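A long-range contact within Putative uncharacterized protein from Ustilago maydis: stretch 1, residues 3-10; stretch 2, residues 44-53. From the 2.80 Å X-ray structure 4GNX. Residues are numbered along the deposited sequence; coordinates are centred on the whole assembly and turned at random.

Stretch 1 (3-10) IYPIEGLS
Stretch 2 44-53: NLLDDSGEIK

A short 3-10 turn, residues 6-8, packs against a β-hairpin whose antiparallel strands pair at Leu45 and Ile52, the first entering from earlier in the chain and the second continuing beyond Lys53. Leu45 and Ile52 pair through both backbone groups (Leu45 N to Ile52 O and Ile52 N to Leu45 O, each 2.8 Å), and Asp47 N donates to Gly50 O at 2.9 Å; the return bond, Gly50 N to Asp47 O at 3.2 Å, is weak. The closest CA approach across the stretches is Glu7 CA to Ser49 CA, 5.5 Å.

Asp47 (chi1 70°, p) organises the loop and the contact together. Its OD1 accepts from Ser49 N (2.8 Å), Gly50 N (3.0 Å) and Ser49 OG (2.6 Å), while OD2 accepts from Ile6 N across the interface (3.0 Å, 149°). A short carboxylate suits this place, since its two oxygens serve amides of both stretches. Ser49 (chi1 60°, p) extends the network: OG, having donated to Asp47 OD1, accepts from Glu7 N at 3.1 Å and a nearly straight 171°. Thus the first two amides of the turn, which it leaves without backbone partners inside the stretch, are met by side chains. The next two are satisfied internally, Gly8 N by Pro5 O and Leu9 N by Ile6 O, both 3.0 Å.

Pro5 (phi/psi -65/152), with no amide hydrogen to satisfy, rests CB 3.4 Å from Ser49 OG. CA-to-CB bonds of Ile6, Glu7 and Leu9 point toward stretch 2, those of Leu45 and Ile52 back. Apolar branches suit this buried patch: Ile6 (-58/-46; m, t) sets CG2 3.7 Å from Ile52 CG2 (Ile52 chi1 t, chi2 145°, between wells) and CD1 4.4 Å from Leu45 CB; Leu9 (m, t) sets CD1 4.2 Å from Ile52 CD1. Exposed Glu7 (m, m, chi3 -61°) lays CG 3.1 Å from Ser49 O. Gly50 (155/-160) needs glycine: a CB would jam against the preceding carbonyl oxygen and sit tightly, 3.4 Å, from Glu7 CG.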

ATOM      1  N   ILE C   3      21.618 -32.363  16.619  1.00 72.21           N
ATOM      2  CA  ILE C   3      20.782 -31.683  15.580  1.00 69.69           C
ATOM      3  C   ILE C   3      19.697 -30.835  16.220  1.00 67.93           C
ATOM      4  O   ILE C   3      19.131 -31.211  17.248  1.00 70.30           O
ATOM      5  CB  ILE C   3      20.103 -32.682  14.611  1.00 71.01           C
ATOM      6  CG1 ILE C   3      21.138 -33.372  13.729  1.00 73.11           C
ATOM      7  CG2 ILE C   3      19.072 -31.981  13.730  1.00 66.18           C
ATOM      8  CD1 ILE C   3      20.532 -34.352  12.752  1.00 75.96           C
ATOM      9  N   TYR C   4      19.408 -29.703  15.579  1.00 64.34           N
ATOM     10  CA  TYR C   4      18.363 -28.775  16.008  1.00 61.27           C
ATOM     11  C   TYR C   4      17.230 -28.698  14.986  1.00 57.83           C
ATOM     12  O   TYR C   4      17.494 -28.754  13.780  1.00 56.89           O
ATOM     13  CB  TYR C   4      18.956 -27.365  16.168  1.00 60.07           C
ATOM     14  CG  TYR C   4      19.595 -27.072  17.505  1.00 63.02           C
ATOM     15  CD1 TYR C   4      19.114 -26.026  18.315  1.00 61.30           C
ATOM     16  CD2 TYR C   4      20.680 -27.835  17.969  1.00 67.10           C
ATOM     17  CE1 TYR C   4      19.695 -25.749  19.548  1.00 63.94           C
ATOM     18  CE2 TYR C   4      21.264 -27.571  19.199  1.00 70.22           C
ATOM     19  CZ  TYR C   4      20.774 -26.529  19.988  1.00 69.26           C
ATOM     20  OH  TYR C   4      21.368 -26.269  21.213  1.00 72.17           O
ATOM     21  N   PRO C   5      15.970 -28.547  15.460  1.00 56.47           N
ATOM     22  CA  PRO C   5      14.898 -28.056  14.595  1.00 53.47           C
ATOM     23  C   PRO C   5      15.228 -26.633  14.213  1.00 50.05           C
ATOM     24  O   PRO C   5      15.913 -25.948  14.983  1.00 49.62           O
ATOM     25  CB  PRO C   5      13.686 -28.038  15.519  1.00 54.60           C
ATOM     26  CG  PRO C   5      14.254 -27.882  16.886  1.00 55.72           C
ATOM     27  CD  PRO C   5      15.500 -28.724  16.846  1.00 58.27           C
ATOM     28  N   ILE C   6      14.758 -26.193  13.044  1.00 49.05           N
ATOM     29  CA  ILE C   6      14.975 -24.811  12.567  1.00 45.02           C
ATOM     30  C   ILE C   6      14.426 -23.765  13.540  1.00 44.34           C
ATOM     31  O   ILE C   6      15.110 -22.788  13.857  1.00 42.91           O
ATOM     32  CB  ILE C   6      14.391 -24.606  11.163  1.00 43.30           C
ATOM     33  CG1 ILE C   6      15.362 -25.190  10.143  1.00 43.57           C
ATOM     34  CG2 ILE C   6      14.166 -23.124  10.877  1.00 41.28           C
ATOM     35  CD1 ILE C   6      14.772 -25.411   8.772  1.00 43.56           C
ATOM     36  N   GLU C   7      13.204 -23.989  14.022  1.00 45.52           N
ATOM     37  CA  GLU C   7      12.570 -23.108  14.994  1.00 45.04           C
ATOM     38  C   GLU C   7      13.351 -22.961  16.297  1.00 43.58           C
ATOM     39  O   GLU C   7      13.096 -22.063  17.096  1.00 42.82           O
ATOM     40  CB  GLU C   7      11.169 -23.602  15.268  1.00 49.34           C
ATOM     41  CG  GLU C   7      10.198 -22.973  14.316  1.00 53.18           C
ATOM     42  CD  GLU C   7      10.041 -21.494  14.607  1.00 58.46           C
ATOM     43  OE1 GLU C   7       9.607 -21.174  15.749  1.00 63.13           O
ATOM     44  OE2 GLU C   7      10.356 -20.660  13.706  1.00 58.08           O
ATOM     45  N   GLY C   8      14.311 -23.855  16.485  1.00 42.59           N
ATOM     46  CA  GLY C   8      15.142 -23.855  17.650  1.00 42.03           C
ATOM     47  C   GLY C   8      16.319 -22.921  17.573  1.00 39.59           C
ATOM     48  O   GLY C   8      16.906 -22.627  18.592  1.00 42.66           O
ATOM     49  N   LEU C   9      16.657 -22.442  16.386  1.00 36.82           N
ATOM     50  CA  LEU C   9      17.857 -21.621  16.166  1.00 36.14           C
ATOM     51  C   LEU C   9      17.801 -20.194  16.693  1.00 35.91           C
ATOM     52  O   LEU C   9      16.766 -19.531  16.638  1.00 36.21           O
ATOM     53  CB  LEU C   9      18.160 -21.545  14.682  1.00 35.51           C
ATOM     54  CG  LEU C   9      18.257 -22.857  13.896  1.00 37.07           C
ATOM     55  CD1 LEU C   9      18.181 -22.543  12.392  1.00 35.87           C
ATOM     56  CD2 LEU C   9      19.500 -23.655  14.284  1.00 38.33           C
ATOM     57  N   SER C  10      18.942 -19.705  17.154  1.00 36.79           N
ATOM     58  CA  SER C  10      19.038 -18.384  17.779  1.00 37.38           C
ATOM     59  C   SER C  10      20.499 -17.950  17.792  1.00 38.74           C
ATOM     60  O   SER C  10      21.398 -18.792  17.680  1.00 40.06           O
ATOM     61  CB  SER C  10      18.539 -18.444  19.232  1.00 39.36           C
ATOM     62  OG  SER C  10      19.405 -19.249  20.025  1.00 41.15           O
ATOM     63  N   ASN C  44      16.095 -20.870   0.532  1.00 37.50           N
ATOM     64  CA  ASN C  44      15.108 -21.040   1.579  1.00 37.52           C
ATOM     65  C   ASN C  44      15.127 -22.485   2.030  1.00 40.09           C
ATOM     66  O   ASN C  44      15.346 -23.395   1.219  1.00 43.85           O
ATOM     67  CB  ASN C  44      13.710 -20.586   1.135  1.00 38.44           C
ATOM     68  CG  ASN C  44      13.530 -19.068   1.189  1.00 38.56           C
ATOM     69  OD1 ASN C  44      14.472 -18.316   1.443  1.00 37.92           O
ATOM     70  ND2 ASN C  44      12.307 -18.609   0.940  1.00 40.66           N
ATOM     71  N   LEU C  45      14.916 -22.693   3.328  1.00 39.70           N
ATOM     72  CA  LEU C  45      15.041 -24.019   3.945  1.00 40.68           C
ATOM     73  C   LEU C  45      13.824 -24.379   4.785  1.00 41.79           C
ATOM     74  O   LEU C  45      13.250 -23.520   5.458  1.00 40.17           O
ATOM     75  CB  LEU C  45      16.283 -24.065   4.829  1.00 38.72           C
ATOM     76  CG  LEU C  45      17.601 -23.744   4.149  1.00 37.42           C
ATOM     77  CD1 LEU C  45      18.634 -23.465   5.207  1.00 36.55           C
ATOM     78  CD2 LEU C  45      18.019 -24.919   3.290  1.00 40.41           C
ATOM     79  N   LEU C  46      13.472 -25.659   4.763  1.00 44.20           N
ATOM     80  CA  LEU C  46      12.265 -26.155   5.402  1.00 46.90           C
ATOM     81  C   LEU C  46      12.497 -27.444   6.192  1.00 50.61           C
ATOM     82  O   LEU C  46      13.208 -28.347   5.734  1.00 52.04           O
ATOM     83  CB  LEU C  46      11.209 -26.431   4.329  1.00 49.35           C
ATOM     84  CG  LEU C  46       9.998 -27.270   4.754  1.00 52.35           C
ATOM     85  CD1 LEU C  46       8.967 -26.396   5.469  1.00 51.44           C
ATOM     86  CD2 LEU C  46       9.400 -27.993   3.554  1.00 55.39           C
ATOM     87  N   ASP C  47      11.885 -27.524   7.371  1.00 52.59           N
ATOM     88  CA  ASP C  47      11.745 -28.794   8.076  1.00 58.99           C
ATOM     89  C   ASP C  47      10.414 -28.873   8.841  1.00 62.91           C
ATOM     90  O   ASP C  47       9.549 -28.000   8.687  1.00 62.31           O
ATOM     91  CB  ASP C  47      12.972 -29.099   8.968  1.00 59.39           C
ATOM     92  CG  ASP C  47      13.090 -28.181  10.193  1.00 57.72           C
ATOM     93  OD1 ASP C  47      12.125 -27.482  10.559  1.00 59.08           O
ATOM     94  OD2 ASP C  47      14.172 -28.172  10.812  1.00 56.46           O
ATOM     95  N   ASP C  48      10.264 -29.929   9.646  1.00 68.07           N
ATOM     96  CA  ASP C  48       9.103 -30.140  10.525  1.00 71.55           C
ATOM     97  C   ASP C  48       8.752 -28.912  11.346  1.00 66.94           C
ATOM     98  O   ASP C  48       7.577 -28.617  11.545  1.00 67.80           O
ATOM     99  CB  ASP C  48       9.369 -31.280  11.507  1.00 78.11           C
ATOM    100  CG  ASP C  48      10.400 -32.274  10.995  1.00 85.43           C
ATOM    101  OD1 ASP C  48      11.322 -31.866  10.239  1.00 84.85           O
ATOM    102  OD2 ASP C  48      10.292 -33.468  11.368  1.00 92.67           O
ATOM    103  N   SER C  49       9.773 -28.206  11.826  1.00 61.92           N
ATOM    104  CA  SER C  49       9.550 -27.092  12.731  1.00 59.37           C
ATOM    105  C   SER C  49       9.237 -25.794  12.008  1.00 56.26           C
ATOM    106  O   SER C  49       8.550 -24.937  12.562  1.00 57.53           O
ATOM    107  CB  SER C  49      10.723 -26.918  13.699  1.00 58.53           C
ATOM    108  OG  SER C  49      11.930 -26.663  13.010  1.00 59.14           O
ATOM    109  N   GLY C  50       9.720 -25.648  10.778  1.00 52.47           N
ATOM    110  CA  GLY C  50       9.465 -24.431  10.033  1.00 49.44           C
ATOM    111  C   GLY C  50      10.473 -24.094   8.965  1.00 48.10           C
ATOM    112  O   GLY C  50      11.215 -24.961   8.493  1.00 49.95           O
ATOM    113  N   GLU C  51      10.491 -22.823   8.585  1.00 46.06           N
ATOM    114  CA  GLU C  51      11.296 -22.356   7.474  1.00 46.62           C
ATOM    115  C   GLU C  51      12.348 -21.336   7.907  1.00 45.12           C
ATOM    116  O   GLU C  51      12.167 -20.624   8.899  1.00 45.99           O
ATOM    117  CB  GLU C  51      10.401 -21.768   6.386  1.00 48.81           C
ATOM    118  CG  GLU C  51       9.520 -22.801   5.694  1.00 56.38           C
ATOM    119  CD  GLU C  51       8.492 -22.194   4.738  1.00 62.41           C
ATOM    120  OE1 GLU C  51       7.397 -21.794   5.212  1.00 65.59           O
ATOM    121  OE2 GLU C  51       8.769 -22.135   3.510  1.00 63.54           O
ATOM    122  N   ILE C  52      13.457 -21.273   7.172  1.00 42.37           N
ATOM    123  CA  ILE C  52      14.427 -20.217   7.397  1.00 39.79           C
ATOM    124  C   ILE C  52      15.172 -19.897   6.113  1.00 39.79           C
ATOM    125  O   ILE C  52      15.390 -20.783   5.275  1.00 39.11           O
ATOM    126  CB  ILE C  52      15.419 -20.549   8.548  1.00 38.93           C
ATOM    127  CG1 ILE C  52      16.287 -19.331   8.881  1.00 37.67           C
ATOM    128  CG2 ILE C  52      16.294 -21.746   8.196  1.00 39.50           C
ATOM    129  CD1 ILE C  52      16.639 -19.169  10.341  1.00 37.32           C
ATOM    130  N   LYS C  53      15.547 -18.623   5.987  1.00 39.16           N
ATOM    131  CA  LYS C  53      16.400 -18.155   4.911  1.00 39.26           C
ATOM    132  C   LYS C  53      17.880 -18.237   5.271  1.00 41.28           C
ATOM    133  O   LYS C  53      18.300 -17.850   6.372  1.00 42.18           O
ATOM    134  CB  LYS C  53      16.068 -16.712   4.590  1.00 38.32           C
ATOM    135  CG  LYS C  53      16.747 -16.216   3.340  1.00 38.91           C
ATOM    136  CD  LYS C  53      16.414 -14.762   3.064  1.00 39.54           C
ATOM    137  CE  LYS C  53      17.221 -14.270   1.875  1.00 41.41           C
ATOM    138  NZ  LYS C  53      16.695 -13.001   1.320  1.00 44.39           N
TER